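Local coordinates for phage-related conserved hypothetical protein, BB2244 (PDB 2BDV) that is of unknown function but belongs to the SOS response associated peptidase (SRAP) family, whose characterised members attach covalently to abasic sites in single-stranded DNA, at residues A[74-77]-A[78-82]; A[13-16]-A[17-21]. One frame throughout, in Å; residues are numbered along the deposited sequence.

Contact 1 (A[74-77]-A[78-82])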
loop_
_atom_site.group_PDB
_atom_site.type_symbol
_atom_site.label_atom_id
_atom_site.label_comp_id
_atom_site.label_asym_id
_atom_site.label_seq_id
_atom_site.Cartn_x
_atom_site.Cartn_y
_atom_site.Cartn_z
ATOM N N ALA A 74 -1.829 -7.672 1.248
ATOM C CA ALA A 74 -2.503 -8.408 2.309
ATOM C C ALA A 74 -3.986 -8.541 1.959
ATOM O O ALA A 74 -4.734 -7.562 2.010
ATOM C CB ALA A 74 -2.332 -7.686 3.640
ATOM N N LYS A 75 -4.397 -9.753 1.592
ATOM C CA LYS A 75 -5.779 -10.027 1.206
ATOM C C LYS A 75 -6.789 -9.604 2.271
ATOM O O LYS A 75 -6.790 -10.105 3.395
ATOM C CB LYS A 75 -5.963 -11.520 0.879
ATOM C CG LYS A 75 -7.357 -11.893 0.375
ATOM C CD LYS A 75 -7.452 -13.377 0.065
ATOM C CE LYS A 75 -6.678 -13.745 -1.184
ATOM N NZ LYS A 75 -7.392 -13.317 -2.421
ATOM N N LEU A 76 -7.647 -8.669 1.886
ATOM C CA LEU A 76 -8.674 -8.131 2.753
ATOM C C LEU A 76 -9.438 -9.215 3.508
ATOM O O LEU A 76 -9.647 -9.113 4.715
ATOM C CB LEU A 76 -9.634 -7.284 1.913
ATOM C CG LEU A 76 -10.814 -6.613 2.605
ATOM C CD1 LEU A 76 -11.851 -7.666 2.946
ATOM C CD2 LEU A 76 -10.341 -5.875 3.859
ATOM N N GLU A 77 -9.848 -10.262 2.807
ATOM C CA GLU A 77 -10.607 -11.319 3.451
ATOM C C GLU A 77 -9.827 -12.111 4.491
ATOM O O GLU A 77 -10.392 -12.521 5.502
ATOM C CB GLU A 77 -11.170 -12.272 2.409
ATOM C CG GLU A 77 -12.162 -13.231 3.001
ATOM C CD GLU A 77 -12.992 -13.898 1.949
ATOM O OE1 GLU A 77 -12.407 -14.632 1.120
ATOM O OE2 GLU A 77 -14.225 -13.676 1.949
ATOM N N THR A 78 -8.541 -12.342 4.246
ATOM C CA THR A 78 -7.745 -13.071 5.222
ATOM C C THR A 78 -7.666 -12.229 6.495
ATOM O O THR A 78 -7.649 -12.763 7.600
ATOM C CB THR A 78 -6.331 -13.374 4.692
ATOM O OG1 THR A 78 -6.426 -14.282 3.590
ATOM C CG2 THR A 78 -5.474 -14.009 5.781
ATOM N N ILE A 79 -7.648 -10.910 6.341
ATOM C CA ILE A 79 -7.598 -10.026 7.499
ATOM C C ILE A 79 -8.952 -10.063 8.217
ATOM O O ILE A 79 -9.013 -10.031 9.446
ATOM C CB ILE A 79 -7.268 -8.570 7.082
ATOM C CG1 ILE A 79 -5.952 -8.544 6.303
ATOM C CG2 ILE A 79 -7.171 -7.681 8.314
ATOM C CD1 ILE A 79 -5.574 -7.180 5.771
ATOM N N GLU A 80 -10.033 -10.142 7.444
ATOM C CA GLU A 80 -11.379 -10.198 8.009
ATOM C C GLU A 80 -11.613 -11.504 8.776
ATOM O O GLU A 80 -12.166 -11.495 9.877
ATOM C CB GLU A 80 -12.433 -10.072 6.902
ATOM C CG GLU A 80 -12.462 -8.728 6.189
ATOM C CD GLU A 80 -12.569 -7.564 7.154
ATOM O OE1 GLU A 80 -13.387 -7.647 8.093
ATOM O OE2 GLU A 80 -11.847 -6.562 6.968
ATOM N N ARG A 81 -11.194 -12.620 8.181
ATOM C CA ARG A 81 -11.349 -13.938 8.790
ATOM C C ARG A 81 -10.272 -14.132 9.856
ATOM O O ARG A 81 -10.136 -15.213 10.431
ATOM C CB ARG A 81 -11.212 -15.040 7.727
ATOM C CG ARG A 81 -11.928 -14.761 6.406
ATOM C CD ARG A 81 -13.447 -14.794 6.530
ATOM N NE ARG A 81 -14.101 -14.180 5.373
ATOM C CZ ARG A 81 -15.404 -14.258 5.116
ATOM N NH1 ARG A 81 -16.207 -14.931 5.931
ATOM N NH2 ARG A 81 -15.908 -13.652 4.049
ATOM N N HIS A 82 -9.503 -13.076 10.101
ATOM C CA HIS A 82 -8.427 -13.093 11.085
ATOM C C HIS A 82 -7.497 -14.274 10.832
ATOM O O HIS A 82 -7.296 -15.123 11.697
ATOM C CB HIS A 82 -9.008 -13.164 12.502
ATOM C CG HIS A 82 -8.079 -12.660 13.563
ATOM N ND1 HIS A 82 -7.486 -13.490 14.491
ATOM C CD2 HIS A 82 -7.639 -11.411 13.842
ATOM C CE1 HIS A 82 -6.722 -12.774 15.295
ATOM N NE2 HIS A 82 -6.796 -11.508 14.923
#
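A switch from edge strand to short helix brings Lys75 and Ala74 against Thr78 and Ile79: strand 73-75 stops, and Lys75, in the N-cap position, starts helix 76-80. The Lys75 carbonyl turns into the first helical rung, with Lys75 O accepting Ile79 N at 3.2 Å; Thr78 N reaches the same oxygen only weakly. One step on, Glu80 N donates to Leu76 O over 2.9 Å.

Along the exposed side of the helix, Glu77 and Arg81, four residues apart, form a salt bridge, where OE2 of Glu77 meets NH2 of Arg81 at 2.7 Å. Glu77 sets off with CG anti to the backbone N (chi1 -170°) and stays extended, while the arginine folds at chi2, which brings its NH2 to Glu77 OE2. The two flat groups do not lie in one plane but stand 72° apart. Of the guanidinium nitrogens only NH2 is bonded to OE2, approaching on the anti side, 33° out of the carboxylate plane, in place of the two parallel bonds of a bidentate pair.

The far end of the helix closes in a Schellman motif at His82, whose phi is positive. On the neighbouring flank Leu76 and Glu80 touch at two points: CD1 of Leu76 meets CG of Glu80 at 3.5 Å, and CD2 of Leu76 lies 3.5 Å from Glu80 OE2. The other carboxylate oxygen of Glu80 bridges to Arg192, and Leu76 and Ile79 both rest on Leu191 of helix 184-191. Lys75 crosses Thr78 at about a right angle, CD of Lys75 being 3.8 Å from Thr78 OG1, and sends its amine on to Asp153. Inward, CD1 of Ile79 reaches back to the strand and packs on Ala74 CB at 3.9 Å.

Contact 2 (A[13-16]-A[17-21]); sequences DYVE and ILWPN
Val15 and Trp19 meet one turn apart where helix 11-18 ends, and they illustrate how an indole meets aliphatic groups on two different aspects. The methyl CG1 of Val15 comes to the rim of the ring, near its plane, 4.1 Å from Trp19 CE3; it lies anti to the valine N (chi1 169°), the branch that runs on toward the end of the helix. Over one face of the indole sits CD2 of Leu18, 3.5 Å above the plane and offset toward the rim. A leucine thus lies on one face and a valine at the edge. The backbone of the same Val15 and Trp19 is bonded too: Trp19 N donates to Val15 O at 2.6 Å, a short bond. One residue earlier, Leu18 N and Tyr14 O are joined at 3.1 Å.

Trp19 is the first residue to leave helical geometry, and Pro20 follows with no N-H to continue the pattern. The carbonyl of Glu16 instead receives a CA-H...O contact, with Pro20 CA 3.1 Å from Glu16 O. The glutamate chain bends at chi2 (65°), which turns its carboxylate toward the backbone of Pro20 and Asn21. There OE2 of Glu16 accepts a weak hydrogen bond from Asn21 N at 3.4 Å, so a side chain of the last turn reaches the backbone beyond the helix. Ile17 points along another flank, its CG1 lying 3.3 Å from Asp13 O.

Met45 of strand 43-46 touches Tyr14, Val15, Leu18 and Trp19 together, and the hydroxyl of Tyr14 is hydrogen-bonded to Asp100. Further partners come from strand 126-133, where Leu18 meets Leu128, and from helix 171-178, whose Arg175 donates to the carbonyl of Leu18.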
loop_
_atom_site.group_PDB
_atom_site.type_symbol
_atom_site.label_atom_id
_atom_site.label_comp_id
_atom_site.label_asym_id
_atom_site.label_seq_id
_atom_site.Cartn_x
_atom_site.Cartn_y
_atom_site.Cartn_z
ATOM N N ASP A 13 2.703 17.269 2.005
ATOM C CA ASP A 13 1.334 17.187 1.506
ATOM C C ASP A 13 0.617 15.945 2.056
ATOM O O ASP A 13 -0.581 16.000 2.335
ATOM C CB ASP A 13 1.303 17.166 -0.029
ATOM C CG ASP A 13 1.648 18.518 -0.649
ATOM O OD1 ASP A 13 1.715 18.590 -1.892
ATOM O OD2 ASP A 13 1.851 19.504 0.091
ATOM N N TYR A 14 1.343 14.837 2.218
ATOM C CA TYR A 14 0.748 13.606 2.740
ATOM C C TYR A 14 0.307 13.799 4.183
ATOM O O TYR A 14 -0.776 13.377 4.575
ATOM C CB TYR A 14 1.735 12.431 2.676
ATOM C CG TYR A 14 2.141 12.030 1.270
ATOM C CD1 TYR A 14 1.204 11.981 0.247
ATOM C CD2 TYR A 14 3.462 11.713 0.966
ATOM C CE1 TYR A 14 1.563 11.639 -1.052
ATOM C CE2 TYR A 14 3.840 11.365 -0.329
ATOM C CZ TYR A 14 2.881 11.334 -1.336
ATOM O OH TYR A 14 3.242 11.026 -2.624
ATOM N N VAL A 15 1.158 14.435 4.976
ATOM C CA VAL A 15 0.849 14.687 6.377
ATOM C C VAL A 15 -0.343 15.632 6.505
ATOM O O VAL A 15 -1.224 15.416 7.331
ATOM C CB VAL A 15 2.058 15.315 7.093
ATOM C CG1 VAL A 15 1.652 15.814 8.478
ATOM C CG2 VAL A 15 3.176 14.291 7.203
ATOM N N GLU A 16 -0.354 16.680 5.687
ATOM C CA GLU A 16 -1.428 17.670 5.701
ATOM C C GLU A 16 -2.792 17.016 5.468
ATOM O O GLU A 16 -3.788 17.418 6.065
ATOM C CB GLU A 16 -1.148 18.744 4.638
ATOM C CG GLU A 16 -2.251 19.789 4.428
ATOM C CD GLU A 16 -2.506 20.685 5.639
ATOM O OE1 GLU A 16 -3.400 21.554 5.548
ATOM O OE2 GLU A 16 -1.823 20.530 6.676
ATOM N N ILE A 17 -2.834 15.997 4.616
ATOM C CA ILE A 17 -4.086 15.311 4.336
ATOM C C ILE A 17 -4.505 14.385 5.474
ATOM O O ILE A 17 -5.680 14.345 5.848
ATOM C CB ILE A 17 -3.993 14.497 3.034
ATOM C CG1 ILE A 17 -3.814 15.451 1.854
ATOM C CG2 ILE A 17 -5.234 13.631 2.866
ATOM C CD1 ILE A 17 -3.773 14.778 0.516
ATOM N N LEU A 18 -3.553 13.641 6.032
ATOM C CA LEU A 18 -3.871 12.721 7.125
ATOM C C LEU A 18 -4.024 13.438 8.465
ATOM O O LEU A 18 -4.991 13.220 9.202
ATOM C CB LEU A 18 -2.794 11.635 7.243
ATOM C CG LEU A 18 -2.944 10.635 8.400
ATOM C CD1 LEU A 18 -4.223 9.822 8.220
ATOM C CD2 LEU A 18 -1.730 9.718 8.432
ATOM N N TRP A 19 -3.065 14.299 8.780
ATOM C CA TRP A 19 -3.098 15.041 10.031
ATOM C C TRP A 19 -3.136 16.534 9.734
ATOM O O TRP A 19 -2.143 17.239 9.920
ATOM C CB TRP A 19 -1.862 14.695 10.874
ATOM C CG TRP A 19 -1.801 13.260 11.293
ATOM C CD1 TRP A 19 -2.761 12.563 11.974
ATOM C CD2 TRP A 19 -0.705 12.354 11.106
ATOM N NE1 TRP A 19 -2.327 11.282 12.223
ATOM C CE2 TRP A 19 -1.069 11.128 11.700
ATOM C CE3 TRP A 19 0.553 12.460 10.494
ATOM C CZ2 TRP A 19 -0.225 10.014 11.702
ATOM C CZ3 TRP A 19 1.398 11.346 10.497
ATOM C CH2 TRP A 19 1.003 10.144 11.095
ATOM N N PRO A 20 -4.294 17.038 9.271
ATOM C CA PRO A 20 -4.445 18.460 8.946
ATOM C C PRO A 20 -3.972 19.358 10.076
ATOM O O PRO A 20 -4.300 19.127 11.239
ATOM C CB PRO A 20 -5.941 18.598 8.680
ATOM C CG PRO A 20 -6.306 17.247 8.137
ATOM C CD PRO A 20 -5.566 16.322 9.078
ATOM N N ASN A 21 -3.203 20.384 9.730
ATOM C CA ASN A 21 -2.676 21.303 10.730
ATOM C C ASN A 21 -1.964 20.532 11.836
ATOM O O ASN A 21 -2.534 20.270 12.899
ATOM C CB ASN A 21 -3.803 22.147 11.327
ATOM C CG ASN A 21 -3.359 22.931 12.549
ATOM O OD1 ASN A 21 -2.258 23.489 12.578
ATOM N ND2 ASN A 21 -4.221 22.987 13.565
#

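Read from the N terminus, contact 2 (13-21) comes first, at the end of helix 11-18, and is complete before contact 1 (74-82) begins within strand 73-75. Each closes only a helical turn or so of backbone; the two stand in series, neither enclosing nor crossing the other. They do not touch: their centres are 28 Å apart, with nearest atoms about 17 Å apart. Their surroundings nonetheless converge on one mixed sheet, contact 2 meeting its strand 126-133 and contact 1 continuing from its edge strand 73-75, beside 147-151. Two successive helices also divide between them, 171-178 at contact 2 and 184-191 at contact 1.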